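3' terminal uridylyl transferase (Trypanosoma brucei, PDB 5HZD) adds uridines from UTP to the 3'-hydroxyl ends of guide RNAs, ribosomal RNAs and some mRNAs and takes part in mitochondrial RNA editing. Local coordinates at residues 226-230 and 242-246. Numbering follows the deposited sequence.
Sequences TGVQQ and ATLES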
loop_
_atom_site.group_PDB
_atom_site.type_symbol
_atom_site.label_atom_id
_atom_site.label_comp_id
_atom_site.label_asym_id
_atom_site.label_seq_id
_atom_site.Cartn_x
_atom_site.Cartn_y
_atom_site.Cartn_z
ATOM N N THR A 226 24.266 -23.865 12.360
ATOM C CA THR A 226 24.662 -23.741 10.958
ATOM C C THR A 226 24.872 -22.288 10.537
ATOM O O THR A 226 25.334 -22.015 9.424
ATOM C CB THR A 226 23.632 -24.396 10.003
ATOM O OG1 THR A 226 22.331 -23.831 10.224
ATOM C CG2 THR A 226 23.583 -25.904 10.220
ATOM N N GLY A 227 24.549 -21.362 11.435
ATOM C CA GLY A 227 24.512 -19.952 11.081
ATOM C C GLY A 227 25.849 -19.265 10.861
ATOM O O GLY A 227 25.930 -18.288 10.134
ATOM N N VAL A 228 26.905 -19.744 11.502
ATOM C CA VAL A 228 28.183 -19.056 11.405
ATOM C C VAL A 228 29.109 -19.755 10.432
ATOM O O VAL A 228 29.478 -20.917 10.640
ATOM C CB VAL A 228 28.898 -18.983 12.761
ATOM C CG1 VAL A 228 30.334 -18.517 12.557
ATOM C CG2 VAL A 228 28.162 -18.068 13.718
ATOM N N GLN A 229 29.512 -19.056 9.377
ATOM C CA GLN A 229 30.421 -19.658 8.404
ATOM C C GLN A 229 31.885 -19.399 8.706
ATOM O O GLN A 229 32.713 -20.290 8.547
ATOM C CB GLN A 229 30.095 -19.202 6.984
ATOM C CG GLN A 229 28.837 -19.798 6.423
ATOM C CD GLN A 229 28.659 -19.441 4.955
ATOM O OE1 GLN A 229 29.505 -18.758 4.359
ATOM N NE2 GLN A 229 27.561 -19.902 4.364
ATOM N N GLN A 230 32.211 -18.195 9.168
ATOM C CA GLN A 230 33.592 -17.852 9.409
ATOM C C GLN A 230 33.621 -16.721 10.423
ATOM O O GLN A 230 32.774 -15.826 10.371
ATOM C CB GLN A 230 34.233 -17.377 8.117
ATOM C CG GLN A 230 35.684 -17.007 8.268
ATOM C CD GLN A 230 36.302 -16.509 6.980
ATOM O OE1 GLN A 230 35.627 -15.962 6.107
ATOM N NE2 GLN A 230 37.593 -16.707 6.852
ATOM N N ALA A 242 32.568 -11.485 11.092
ATOM C CA ALA A 242 31.884 -12.764 11.004
ATOM C C ALA A 242 31.095 -12.813 9.715
ATOM O O ALA A 242 30.397 -11.847 9.353
ATOM C CB ALA A 242 30.947 -12.954 12.188
ATOM N N THR A 243 31.205 -13.942 9.025
ATOM C CA THR A 243 30.364 -14.224 7.875
ATOM C C THR A 243 29.328 -15.254 8.279
ATOM O O THR A 243 29.659 -16.322 8.797
ATOM C CB THR A 243 31.190 -14.759 6.705
ATOM O OG1 THR A 243 32.104 -13.742 6.289
ATOM C CG2 THR A 243 30.280 -15.115 5.528
ATOM N N LEU A 244 28.070 -14.933 8.042
ATOM C CA LEU A 244 26.973 -15.778 8.469
ATOM C C LEU A 244 26.423 -16.474 7.236
ATOM O O LEU A 244 26.761 -16.096 6.123
ATOM C CB LEU A 244 25.882 -14.933 9.142
ATOM C CG LEU A 244 26.270 -14.285 10.484
ATOM C CD1 LEU A 244 26.987 -15.285 11.395
ATOM C CD2 LEU A 244 27.113 -13.035 10.306
ATOM N N GLU A 245 25.561 -17.465 7.439
ATOM C CA GLU A 245 25.090 -18.301 6.321
ATOM C C GLU A 245 24.125 -17.565 5.393
ATOM O O GLU A 245 23.921 -17.974 4.236
ATOM C CB GLU A 245 24.437 -19.578 6.855
ATOM C CG GLU A 245 23.125 -19.354 7.580
ATOM C CD GLU A 245 22.573 -20.625 8.205
ATOM O OE1 GLU A 245 21.710 -20.523 9.107
ATOM O OE2 GLU A 245 23.004 -21.726 7.793
ATOM N N SER A 246 23.536 -16.482 5.891
ATOM C CA SER A 246 22.545 -15.735 5.120
ATOM C C SER A 246 22.517 -14.298 5.616
ATOM O O SER A 246 23.067 -13.989 6.666
ATOM C CB SER A 246 21.164 -16.354 5.289
ATOM O OG SER A 246 20.654 -16.110 6.586
#
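Gln229 and Gln230 both turn their backbone N-H groups to Thr243, forming a classic beta bulge in the antiparallel hairpin of strands 228-233 and 239-244, at one edge of a four-stranded antiparallel sheet away from the catalytic site. Thr243 O accepts both: Gln229 N lies 2.8 Å from it, and Gln230 N at 3.2 Å uses a lone pair in the carbonyl plane. The return bond, Thr243 N to Gln230 O, spans 2.8 Å at an N-H...O angle of 159°. Just before the bulge, Val228 and Leu244 form a non-hydrogen-bonded pair, with Val228 CG2 3.8 Å from Leu244 CD1. This face is covered by helix 209-223 over Val228 and helix 247-254 over Leu244. At the bulge, CB of Gln229 points toward the other strand, and its extended side chain runs over the backbone, NE2 3.5 Å from Glu245 CA; its OE1 is held by Arg197, which also bonds Leu244 O. On the other face, Thr243 OG1 bonds Ser198 of strand 198-203. Where the pairing ends, Glu245 N bonds Gly227 O. With CG set between its backbone N and carbonyl carbon (chi1 69°), Glu245 reaches alongside Gly227 to Thr226, whose OG1 makes a weak 3.3 Å bond to Glu245 OE2, itself 2.9 Å from Thr226 O, a contact of two acceptors.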